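Local coordinates for beta-amyloid-like protein (Caenorhabditis elegans, PDB 3K66) that binds heparin through its E2 domain and, as a nematode homologue of human amyloid precursor protein, probably acts in cell adhesion and development, at residues Ser129-Ile134 / Val199-Asp204; Arg135-Asp140 / Asp174-Gly179; Leu114-His117 / Pro121-His124; Met183-Asp186 / Leu190-Tyr193. All coordinates share one frame; numbering follows the deposited sequence.

Overall arrangement
All four contacts lie on one side of the chain's centre, in an all-helical domain. Contact 2 is the most buried: an antiparallel pair of helices, 123-154 and 163-182, joined by a salt bridge and an isoleucine. Contact 1 uses the same helix 123-154 but packs helix 195-209 on it, through a CH-pi contact and apolar touches, and is partly buried. The two centres are about 9 Å apart; the contacts touch and are joined by a probable hydrogen bond. Contact 3 is a chain reversal and contact 4 a tight bend, both farther out, about 11 Å apart between centres. Contact 3 is a polar surface turn; contact 4 is mixed, with a leucine pair beside a glutamate.

Contact 1 (Ser129-Ile134 / Val199-Asp204); sequences SLKAYI and VTYWKD
One face of the Tyr201 ring is covered by Lys131, whose CD stands 3.6 Å from the ring centroid and 13° off the normal, a CH-pi contact. Closer to the rim of the ring, Lys131 CB reaches Tyr201 CE2 at 3.5 Å. The lysine chain bends at chi2 and again at chi3 (-81°), which folds its methylene groups over the ring, and the two side chains cross at about a right angle. Ile134 CG2 approaches the same ring obliquely, 4.1 Å from Tyr201 CE2. That methyl also meets the indole, 4.0 Å from Trp202 CD1, while the other end of the isoleucine puts CD1 4.0 Å from Trp202 CB. These contacts join two helices of the E2 domain, 123-154 and 195-209, which run roughly parallel here: the short segments make an angle of 29° and their axes come within 10.1 Å. The side-chain contacts across this interface are apolar. The polar ends of the aromatic residues turn to residues just beyond Ile134: Tyr201 OH is hydrogen-bonded to Arg135 NE, and Trp202 NE1 weakly to Glu138 OE1.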
loop_
_atom_site.group_PDB
_atom_site.type_symbol
_atom_site.label_atom_id
_atom_site.label_comp_id
_atom_site.label_asym_id
_atom_site.label_seq_id
_atom_site.Cartn_x
_atom_site.Cartn_y
_atom_site.Cartn_z
ATOM N N SER A 129 -18.061 -6.292 -18.879
ATOM C CA SER A 129 -17.470 -4.963 -18.879
ATOM C C SER A 129 -17.690 -4.300 -17.523
ATOM O O SER A 129 -16.771 -3.745 -16.909
ATOM C CB SER A 129 -18.096 -4.122 -19.983
ATOM O OG SER A 129 -17.262 -3.024 -20.268
ATOM N N LEU A 130 -18.930 -4.389 -17.058
ATOM C CA LEU A 130 -19.334 -3.824 -15.777
ATOM C C LEU A 130 -18.549 -4.456 -14.625
ATOM O O LEU A 130 -17.961 -3.746 -13.802
ATOM C CB LEU A 130 -20.830 -4.049 -15.577
ATOM C CG LEU A 130 -21.497 -3.200 -14.508
ATOM C CD1 LEU A 130 -21.185 -1.738 -14.784
ATOM C CD2 LEU A 130 -23.006 -3.426 -14.545
ATOM N N LYS A 131 -18.537 -5.791 -14.588
ATOM C CA LYS A 131 -17.832 -6.525 -13.543
ATOM C C LYS A 131 -16.371 -6.114 -13.490
ATOM O O LYS A 131 -15.758 -6.091 -12.424
ATOM C CB LYS A 131 -17.941 -8.039 -13.761
ATOM C CG LYS A 131 -19.380 -8.507 -13.920
ATOM C CD LYS A 131 -19.635 -9.919 -13.408
ATOM C CE LYS A 131 -19.202 -10.971 -14.410
ATOM N NZ LYS A 131 -19.682 -12.331 -14.031
ATOM N N ALA A 132 -15.807 -5.774 -14.642
ATOM C CA ALA A 132 -14.413 -5.349 -14.681
ATOM C C ALA A 132 -14.298 -3.998 -13.978
ATOM O O ALA A 132 -13.402 -3.762 -13.157
ATOM C CB ALA A 132 -13.936 -5.244 -16.118
ATOM N N TYR A 133 -15.226 -3.108 -14.306
ATOM C CA TYR A 133 -15.228 -1.785 -13.703
ATOM C C TYR A 133 -15.392 -1.897 -12.197
ATOM O O TYR A 133 -14.747 -1.162 -11.438
ATOM C CB TYR A 133 -16.358 -0.937 -14.288
ATOM C CG TYR A 133 -16.526 0.364 -13.566
ATOM C CD1 TYR A 133 -15.557 1.366 -13.642
ATOM C CD2 TYR A 133 -17.628 0.567 -12.744
ATOM C CE1 TYR A 133 -15.686 2.534 -12.905
ATOM C CE2 TYR A 133 -17.777 1.722 -12.000
ATOM C CZ TYR A 133 -16.801 2.705 -12.081
ATOM O OH TYR A 133 -16.943 3.859 -11.322
ATOM N N ILE A 134 -16.264 -2.806 -11.769
ATOM C CA ILE A 134 -16.516 -3.027 -10.354
ATOM C C ILE A 134 -15.261 -3.534 -9.652
ATOM O O ILE A 134 -14.869 -3.039 -8.599
ATOM C CB ILE A 134 -17.654 -4.060 -10.164
ATOM C CG1 ILE A 134 -18.994 -3.374 -10.434
ATOM C CG2 ILE A 134 -17.618 -4.664 -8.747
ATOM C CD1 ILE A 134 -20.172 -4.287 -10.302
ATOM N N VAL A 199 -24.989 -6.478 -9.375
ATOM C CA VAL A 199 -25.109 -6.055 -7.970
ATOM C C VAL A 199 -24.645 -7.166 -7.022
ATOM O O VAL A 199 -23.881 -6.921 -6.089
ATOM C CB VAL A 199 -26.566 -5.632 -7.585
ATOM C CG1 VAL A 199 -26.630 -5.324 -6.104
ATOM C CG2 VAL A 199 -26.999 -4.390 -8.360
ATOM N N THR A 200 -25.114 -8.389 -7.257
ATOM C CA THR A 200 -24.698 -9.513 -6.429
ATOM C C THR A 200 -23.182 -9.702 -6.579
ATOM O O THR A 200 -22.447 -9.912 -5.596
ATOM C CB THR A 200 -25.440 -10.786 -6.827
ATOM O OG1 THR A 200 -26.849 -10.548 -6.727
ATOM C CG2 THR A 200 -25.049 -11.956 -5.896
ATOM N N TYR A 201 -22.714 -9.592 -7.817
ATOM C CA TYR A 201 -21.294 -9.724 -8.087
ATOM C C TYR A 201 -20.532 -8.725 -7.247
ATOM O O TYR A 201 -19.465 -9.022 -6.712
ATOM C CB TYR A 201 -20.977 -9.467 -9.558
ATOM C CG TYR A 201 -19.494 -9.543 -9.866
ATOM C CD1 TYR A 201 -18.827 -10.767 -9.928
ATOM C CD2 TYR A 201 -18.756 -8.379 -10.091
ATOM C CE1 TYR A 201 -17.470 -10.824 -10.208
ATOM C CE2 TYR A 201 -17.409 -8.426 -10.370
ATOM C CZ TYR A 201 -16.771 -9.655 -10.427
ATOM O OH TYR A 201 -15.425 -9.701 -10.716
ATOM N N TRP A 202 -21.076 -7.522 -7.143
ATOM C CA TRP A 202 -20.433 -6.474 -6.355
ATOM C C TRP A 202 -20.384 -6.894 -4.887
ATOM O O TRP A 202 -19.343 -6.815 -4.260
ATOM C CB TRP A 202 -21.200 -5.166 -6.533
ATOM C CG TRP A 202 -20.707 -4.001 -5.764
ATOM C CD1 TRP A 202 -19.458 -3.816 -5.249
ATOM C CD2 TRP A 202 -21.395 -2.763 -5.584
ATOM N NE1 TRP A 202 -19.320 -2.522 -4.776
ATOM C CE2 TRP A 202 -20.495 -1.864 -4.972
ATOM C CE3 TRP A 202 -22.684 -2.332 -5.889
ATOM C CZ2 TRP A 202 -20.845 -0.550 -4.666
ATOM C CZ3 TRP A 202 -23.042 -1.019 -5.586
ATOM C CH2 TRP A 202 -22.120 -0.136 -4.979
ATOM N N LYS A 203 -21.504 -7.359 -4.341
ATOM C CA LYS A 203 -21.524 -7.787 -2.950
ATOM C C LYS A 203 -20.579 -8.984 -2.781
ATOM O O LYS A 203 -19.773 -9.037 -1.839
ATOM C CB LYS A 203 -22.951 -8.155 -2.519
ATOM C CG LYS A 203 -23.065 -8.857 -1.172
ATOM C CD LYS A 203 -22.945 -10.383 -1.310
ATOM C CE LYS A 203 -23.548 -11.117 -0.098
ATOM N NZ LYS A 203 -22.942 -10.649 1.200
ATOM N N ASP A 204 -20.675 -9.937 -3.708
ATOM C CA ASP A 204 -19.813 -11.109 -3.662
ATOM C C ASP A 204 -18.346 -10.707 -3.794
ATOM O O ASP A 204 -17.511 -11.104 -2.988
ATOM C CB ASP A 204 -20.187 -12.122 -4.755
ATOM C CG ASP A 204 -21.419 -12.928 -4.388
ATOM O OD1 ASP A 204 -21.597 -13.151 -3.172
ATOM O OD2 ASP A 204 -22.194 -13.338 -5.292
#

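Contact 2 (Arg135-Asp140 / Asp174-Gly179); sequences RAEEKD and DLRING
Glu137 meets both Arg176 and Ile177, and these two partners divide the contact into a polar flank and a packed centre. At the centre, Ile177 CD1 lies 3.6 Å from Glu137 CB and 3.3 Å from Glu138 OE1, so its methyl group touches both acidic side chains. All three residues are buried. The helix segments are antiparallel, 171° between their directions, with axes 10.3 Å apart, as expected for neighbours in the E2 helical bundle. The partly exposed flank is the ion pair of Arg176 with Glu137. Arg176 NE donates to Glu137 OE2 over 3.0 Å, on the syn side, somewhat out of the carboxylate plane, and the N-H...O angle of 135° is far from straight. The carboxylate and guanidinium planes are nearly coplanar, 8° apart. A bend at chi2 of Glu137 turns its carboxylate across the arginine chain. Glu137 OE1 forms a salt bridge with Lys103 of helix 55-119, and Glu138 OE2 one with Arg206 of helix 195-209. The buried glutamates are thus compensated by basic groups from three different helices, which would probably favour their ionised forms and probably helps hold helix 123-154 to each of those neighbours.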
loop_
_atom_site.group_PDB
_atom_site.type_symbol
_atom_site.label_atom_id
_atom_site.label_comp_id
_atom_site.label_asym_id
_atom_site.label_seq_id
_atom_site.Cartn_x
_atom_site.Cartn_y
_atom_site.Cartn_z
ATOM N N ARG A 135 -14.634 -4.538 -10.243
ATOM C CA ARG A 135 -13.415 -5.112 -9.682
ATOM C C ARG A 135 -12.444 -3.963 -9.464
ATOM O O ARG A 135 -11.848 -3.846 -8.394
ATOM C CB ARG A 135 -12.822 -6.131 -10.671
ATOM C CG ARG A 135 -12.721 -7.550 -10.128
ATOM C CD ARG A 135 -12.222 -8.555 -11.159
ATOM N NE ARG A 135 -13.267 -8.906 -12.103
ATOM C CZ ARG A 135 -13.222 -8.613 -13.393
ATOM N NH1 ARG A 135 -12.166 -7.963 -13.870
ATOM N NH2 ARG A 135 -14.232 -8.965 -14.193
ATOM N N ALA A 136 -12.315 -3.101 -10.478
ATOM C CA ALA A 136 -11.398 -1.957 -10.427
ATOM C C ALA A 136 -11.625 -1.042 -9.235
ATOM O O ALA A 136 -10.709 -0.780 -8.456
ATOM C CB ALA A 136 -11.489 -1.151 -11.713
ATOM N N GLU A 137 -12.840 -0.525 -9.112
ATOM C CA GLU A 137 -13.157 0.345 -7.992
ATOM C C GLU A 137 -12.953 -0.396 -6.660
ATOM O O GLU A 137 -12.341 0.136 -5.723
ATOM C CB GLU A 137 -14.594 0.850 -8.110
ATOM C CG GLU A 137 -14.789 1.758 -9.302
ATOM C CD GLU A 137 -14.428 3.189 -8.988
ATOM O OE1 GLU A 137 -13.634 3.407 -8.051
ATOM O OE2 GLU A 137 -14.933 4.106 -9.672
ATOM N N GLU A 138 -13.441 -1.633 -6.579
ATOM C CA GLU A 138 -13.295 -2.390 -5.344
ATOM C C GLU A 138 -11.814 -2.626 -4.983
ATOM O O GLU A 138 -11.465 -2.644 -3.805
ATOM C CB GLU A 138 -14.081 -3.698 -5.430
ATOM C CG GLU A 138 -14.963 -3.959 -4.194
ATOM C CD GLU A 138 -16.033 -2.883 -3.963
ATOM O OE1 GLU A 138 -16.752 -2.520 -4.906
ATOM O OE2 GLU A 138 -16.167 -2.403 -2.832
ATOM N N LYS A 139 -10.949 -2.797 -5.987
ATOM C CA LYS A 139 -9.516 -2.972 -5.722
ATOM C C LYS A 139 -9.022 -1.681 -5.080
ATOM O O LYS A 139 -8.157 -1.684 -4.212
ATOM C CB LYS A 139 -8.737 -3.215 -7.017
ATOM C CG LYS A 139 -8.882 -4.568 -7.440
ATOM N N ASP A 140 -9.582 -0.565 -5.523
ATOM C CA ASP A 140 -9.203 0.733 -4.979
ATOM C C ASP A 140 -9.561 0.765 -3.490
ATOM O O ASP A 140 -8.785 1.232 -2.656
ATOM C CB ASP A 140 -9.928 1.858 -5.733
ATOM C CG ASP A 140 -9.394 3.238 -5.391
ATOM O OD1 ASP A 140 -8.509 3.361 -4.512
ATOM O OD2 ASP A 140 -9.868 4.210 -6.006
ATOM N N ASP A 174 -18.316 4.199 -3.790
ATOM C CA ASP A 174 -19.682 3.734 -3.816
ATOM C C ASP A 174 -20.443 4.598 -4.832
ATOM O O ASP A 174 -21.042 4.072 -5.771
ATOM C CB ASP A 174 -20.328 3.833 -2.427
ATOM C CG ASP A 174 -20.014 2.631 -1.527
ATOM O OD1 ASP A 174 -19.074 1.839 -1.803
ATOM O OD2 ASP A 174 -20.725 2.504 -0.514
ATOM N N LEU A 175 -20.385 5.923 -4.677
ATOM C CA LEU A 175 -21.087 6.816 -5.599
ATOM C C LEU A 175 -20.789 6.474 -7.058
ATOM O O LEU A 175 -21.717 6.193 -7.829
ATOM C CB LEU A 175 -20.742 8.279 -5.315
ATOM C CG LEU A 175 -21.541 8.888 -4.160
ATOM C CD1 LEU A 175 -21.109 10.334 -3.942
ATOM C CD2 LEU A 175 -23.027 8.810 -4.456
ATOM N N ARG A 176 -19.515 6.485 -7.448
ATOM C CA ARG A 176 -19.176 6.142 -8.827
ATOM C C ARG A 176 -19.801 4.770 -9.207
ATOM O O ARG A 176 -20.453 4.638 -10.251
ATOM C CB ARG A 176 -17.646 6.117 -9.048
ATOM C CG ARG A 176 -16.981 7.486 -9.097
ATOM C CD ARG A 176 -15.497 7.365 -9.366
ATOM N NE ARG A 176 -14.805 6.733 -8.251
ATOM C CZ ARG A 176 -14.175 7.392 -7.283
ATOM N NH1 ARG A 176 -14.127 8.719 -7.284
ATOM N NH2 ARG A 176 -13.612 6.713 -6.289
ATOM N N ILE A 177 -19.641 3.751 -8.365
ATOM C CA ILE A 177 -20.230 2.439 -8.702
ATOM C C ILE A 177 -21.753 2.528 -8.842
ATOM O O ILE A 177 -22.335 1.956 -9.763
ATOM C CB ILE A 177 -19.860 1.312 -7.672
ATOM C CG1 ILE A 177 -18.357 1.032 -7.748
ATOM C CG2 ILE A 177 -20.583 0.002 -8.011
ATOM C CD1 ILE A 177 -17.854 0.002 -6.768
ATOM N N ASN A 178 -22.428 3.226 -7.941
ATOM C CA ASN A 178 -23.869 3.314 -8.124
ATOM C C ASN A 178 -24.168 4.070 -9.413
ATOM O O ASN A 178 -24.907 3.587 -10.272
ATOM C CB ASN A 178 -24.553 3.957 -6.918
ATOM C CG ASN A 178 -24.816 2.938 -5.820
ATOM O OD1 ASN A 178 -24.792 3.256 -4.645
ATOM N ND2 ASN A 178 -25.066 1.686 -6.218
ATOM N N GLY A 179 -23.554 5.237 -9.566
ATOM C CA GLY A 179 -23.756 6.000 -10.774
ATOM C C GLY A 179 -23.550 5.119 -11.992
ATOM O O GLY A 179 -24.324 5.146 -12.946
#

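Contact 3 (Leu114-His117 / Pro121-His124)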
loop_
_atom_site.group_PDB
_atom_site.type_symbol
_atom_site.label_atom_id
_atom_site.label_comp_id
_atom_site.label_asym_id
_atom_site.label_seq_id
_atom_site.Cartn_x
_atom_site.Cartn_y
_atom_site.Cartn_z
ATOM N N LEU A 114 -22.241 -0.682 -24.008
ATOM C CA LEU A 114 -23.604 -0.164 -24.002
ATOM C C LEU A 114 -24.002 0.427 -25.348
ATOM O O LEU A 114 -25.060 0.097 -25.890
ATOM C CB LEU A 114 -23.776 0.898 -22.909
ATOM C CG LEU A 114 -24.071 0.378 -21.506
ATOM C CD1 LEU A 114 -24.028 1.533 -20.530
ATOM C CD2 LEU A 114 -25.441 -0.328 -21.471
ATOM N N ALA A 115 -23.164 1.313 -25.882
ATOM C CA ALA A 115 -23.453 1.928 -27.167
ATOM C C ALA A 115 -23.680 0.829 -28.198
ATOM O O ALA A 115 -24.672 0.858 -28.923
ATOM C CB ALA A 115 -22.313 2.846 -27.591
ATOM N N THR A 116 -22.775 -0.145 -28.253
ATOM C CA THR A 116 -22.912 -1.251 -29.199
ATOM C C THR A 116 -24.195 -2.021 -28.972
ATOM O O THR A 116 -24.698 -2.689 -29.865
ATOM C CB THR A 116 -21.746 -2.235 -29.096
ATOM O OG1 THR A 116 -20.565 -1.632 -29.637
ATOM C CG2 THR A 116 -22.058 -3.519 -29.848
ATOM N N HIS A 117 -24.736 -1.907 -27.771
ATOM C CA HIS A 117 -25.967 -2.600 -27.430
ATOM C C HIS A 117 -27.192 -1.939 -28.030
ATOM O O HIS A 117 -28.131 -2.621 -28.434
ATOM C CB HIS A 117 -26.138 -2.666 -25.919
ATOM C CG HIS A 117 -27.268 -3.542 -25.493
ATOM N ND1 HIS A 117 -27.215 -4.919 -25.591
ATOM C CD2 HIS A 117 -28.502 -3.249 -25.020
ATOM C CE1 HIS A 117 -28.362 -5.431 -25.195
ATOM N NE2 HIS A 117 -29.163 -4.441 -24.843
ATOM N N PRO A 121 -27.686 -6.587 -29.424
ATOM C CA PRO A 121 -27.512 -7.218 -28.114
ATOM C C PRO A 121 -26.090 -7.539 -27.651
ATOM O O PRO A 121 -25.654 -8.690 -27.736
ATOM C CB PRO A 121 -28.353 -8.493 -28.214
ATOM C CG PRO A 121 -29.510 -8.002 -28.971
ATOM C CD PRO A 121 -28.906 -7.102 -30.057
ATOM N N ASN A 122 -25.395 -6.542 -27.112
ATOM C CA ASN A 122 -24.079 -6.780 -26.599
ATOM C C ASN A 122 -24.209 -7.404 -25.205
ATOM O O ASN A 122 -23.261 -7.432 -24.414
ATOM C CB ASN A 122 -23.286 -5.491 -26.551
ATOM C CG ASN A 122 -21.819 -5.739 -26.453
ATOM O OD1 ASN A 122 -21.351 -6.840 -26.706
ATOM N ND2 ASN A 122 -21.067 -4.696 -26.089
ATOM N N LYS A 123 -25.420 -7.871 -24.915
ATOM C CA LYS A 123 -25.770 -8.541 -23.670
ATOM C C LYS A 123 -24.595 -8.871 -22.751
ATOM O O LYS A 123 -24.248 -8.088 -21.869
ATOM C CB LYS A 123 -26.520 -9.826 -24.027
ATOM C CG LYS A 123 -25.968 -10.456 -25.323
ATOM C CD LYS A 123 -26.278 -11.931 -25.446
ATOM C CE LYS A 123 -27.758 -12.177 -25.599
ATOM N NZ LYS A 123 -28.258 -11.690 -26.914
ATOM N N HIS A 124 -24.005 -10.045 -22.970
ATOM C CA HIS A 124 -22.883 -10.557 -22.192
ATOM C C HIS A 124 -21.726 -9.584 -22.037
ATOM O O HIS A 124 -21.231 -9.369 -20.933
ATOM C CB HIS A 124 -22.385 -11.868 -22.819
ATOM C CG HIS A 124 -21.003 -12.261 -22.404
ATOM N ND1 HIS A 124 -19.875 -11.616 -22.876
ATOM C CD2 HIS A 124 -20.552 -13.237 -21.579
ATOM C CE1 HIS A 124 -18.801 -12.180 -22.363
ATOM N NE2 HIS A 124 -19.181 -13.167 -21.571
#
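This is a chain-reversal contact at the surface of the domain, where the end of helix 55-119 meets the residues leading into helix 123-154; its centre lies about 36 Å from that of the chain. His117 and Asn122 carry it, and their CA atoms, 4.7 Å apart, are the nearest pair between the segments, which fits a short connection of three residues. The main polar link is weak: Asn122 N donates to His117 ND1 over 2.9 Å, but the N-H...N angle is only 126°. The donor sits at the edge of the imidazole, near its plane. With CG anti to the backbone N (chi1 -171°), the ring swings from the helix end toward Pro121 and Asn122, bringing ND1 to 3.4 Å from Pro121 CA. Asn122 reaches back toward the helix. Its CB is 4.0 Å from Thr116 CG2 and 4.1 Å from His117 CB, while its ND2 passes 3.9 Å from Thr116 CB. That amide nitrogen is hydrogen-bonded to Ala113 O, so the asparagine side chain returns to the last turns of helix 55-119 and links the connection to them. His117 has partners at both ring nitrogens, since its NE2 is hydrogen-bonded to Asp189 OD2, which probably restrains the rotation of the ring, chiefly through the NE2 bond. The turn therefore joins helices 55-119 and 123-154 and also rests against helix 188-191, whose Leu190 is touched by both Leu114 and His117.

Contact 4 (Met183-Asp186 / Leu190-Tyr193); sequences MLRD and LEKY
Leu184 and Glu191 face each other with their CA atoms 5.1 Å apart, the nearest pair between the segments, and both CB atoms point into the gap. Leu184 CB packs on Glu191 CG at 3.9 Å, and Leu184 O lies 3.4 Å from Glu191 CB. Glu191 has CG anti to the backbone N (chi1 -175°) and continues extended, a course that carries its carboxylate past Leu184 to the backbone of Arg185. There OE2 comes to 3.2 Å from Arg185 CA and 3.3 Å from Arg185 CG. Arg185 and Glu191 lie side by side and point the same way, but this is not a salt bridge: Arg185 NE is 4.8 Å from Glu191 OE2, and the guanidinium and carboxylate planes are turned 74° from each other. Any attraction between the charges is probably modest. On the buried side, Leu184 CG meets Leu190 CD2 at 4.3 Å. The same two leucines touch helix 55-119, Leu184 at Tyr110 and Leu190 at Leu114, so the apolar pair faces the long helix while the charged pair lies toward the outside. This is a tight bend after helix 163-182, in which short helix 188-191 packs beside the loop leading into it, at one end of the E2 helical domain.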
loop_
_atom_site.group_PDB
_atom_site.type_symbol
_atom_site.label_atom_id
_atom_site.label_comp_id
_atom_site.label_asym_id
_atom_site.label_seq_id
_atom_site.Cartn_x
_atom_site.Cartn_y
_atom_site.Cartn_z
ATOM N N MET A 183 -26.428 3.866 -15.142
ATOM C CA MET A 183 -26.371 3.918 -16.583
ATOM C C MET A 183 -27.220 2.848 -17.243
ATOM O O MET A 183 -27.489 2.931 -18.433
ATOM C CB MET A 183 -24.920 3.841 -17.061
ATOM C CG MET A 183 -24.201 5.171 -16.900
ATOM S SD MET A 183 -22.437 5.109 -17.190
ATOM C CE MET A 183 -21.853 6.603 -16.313
ATOM N N LEU A 184 -27.679 1.855 -16.491
ATOM C CA LEU A 184 -28.502 0.823 -17.107
ATOM C C LEU A 184 -29.971 1.214 -17.163
ATOM O O LEU A 184 -30.716 0.697 -17.981
ATOM C CB LEU A 184 -28.366 -0.518 -16.373
ATOM C CG LEU A 184 -27.081 -1.312 -16.596
ATOM C CD1 LEU A 184 -26.008 -0.742 -15.714
ATOM C CD2 LEU A 184 -27.281 -2.772 -16.273
ATOM N N ARG A 185 -30.385 2.129 -16.300
ATOM C CA ARG A 185 -31.776 2.556 -16.264
ATOM C C ARG A 185 -32.419 2.809 -17.637
ATOM O O ARG A 185 -33.634 2.639 -17.805
ATOM C CB ARG A 185 -31.906 3.806 -15.396
ATOM C CG ARG A 185 -31.538 3.584 -13.935
ATOM C CD ARG A 185 -31.742 4.848 -13.120
ATOM N NE ARG A 185 -31.606 4.580 -11.699
ATOM C CZ ARG A 185 -31.814 5.478 -10.747
ATOM N NH1 ARG A 185 -32.169 6.720 -11.052
ATOM N NH2 ARG A 185 -31.673 5.127 -9.483
ATOM N N ASP A 186 -31.617 3.214 -18.617
ATOM C CA ASP A 186 -32.147 3.497 -19.947
ATOM C C ASP A 186 -32.339 2.275 -20.845
ATOM O O ASP A 186 -33.107 2.328 -21.803
ATOM C CB ASP A 186 -31.270 4.544 -20.632
ATOM C CG ASP A 186 -31.647 5.958 -20.230
ATOM O OD1 ASP A 186 -31.001 6.910 -20.722
ATOM O OD2 ASP A 186 -32.596 6.116 -19.428
ATOM N N LEU A 190 -32.316 -4.427 -20.895
ATOM C CA LEU A 190 -31.105 -4.913 -20.256
ATOM C C LEU A 190 -31.000 -4.738 -18.748
ATOM O O LEU A 190 -30.460 -5.596 -18.048
ATOM C CB LEU A 190 -29.938 -4.254 -20.986
ATOM C CG LEU A 190 -28.543 -4.094 -20.408
ATOM C CD1 LEU A 190 -27.565 -4.980 -21.156
ATOM C CD2 LEU A 190 -28.142 -2.627 -20.561
ATOM N N GLU A 191 -31.516 -3.630 -18.239
ATOM C CA GLU A 191 -31.435 -3.391 -16.808
ATOM C C GLU A 191 -32.176 -4.447 -16.000
ATOM O O GLU A 191 -31.955 -4.599 -14.797
ATOM C CB GLU A 191 -32.018 -2.037 -16.442
ATOM C CG GLU A 191 -31.812 -1.776 -14.971
ATOM C CD GLU A 191 -32.502 -0.544 -14.464
ATOM O OE1 GLU A 191 -33.740 -0.466 -14.591
ATOM O OE2 GLU A 191 -31.807 0.341 -13.922
ATOM N N LYS A 192 -33.062 -5.173 -16.663
ATOM C CA LYS A 192 -33.839 -6.172 -15.973
ATOM C C LYS A 192 -33.032 -7.449 -15.771
ATOM O O LYS A 192 -33.157 -8.103 -14.740
ATOM C CB LYS A 192 -35.110 -6.458 -16.768
ATOM C CG LYS A 192 -36.064 -7.170 -16.007
ATOM N N TYR A 193 -32.174 -7.791 -16.728
ATOM C CA TYR A 193 -31.405 -9.024 -16.605
ATOM C C TYR A 193 -29.934 -8.895 -16.198
ATOM O O TYR A 193 -29.382 -9.814 -15.591
ATOM C CB TYR A 193 -31.533 -9.826 -17.904
ATOM C CG TYR A 193 -32.983 -10.145 -18.248
ATOM C CD1 TYR A 193 -33.665 -9.433 -19.236
ATOM C CD2 TYR A 193 -33.692 -11.129 -17.552
ATOM C CE1 TYR A 193 -35.017 -9.692 -19.519
ATOM C CE2 TYR A 193 -35.044 -11.390 -17.830
ATOM C CZ TYR A 193 -35.700 -10.670 -18.809
ATOM O OH TYR A 193 -37.033 -10.922 -19.054
#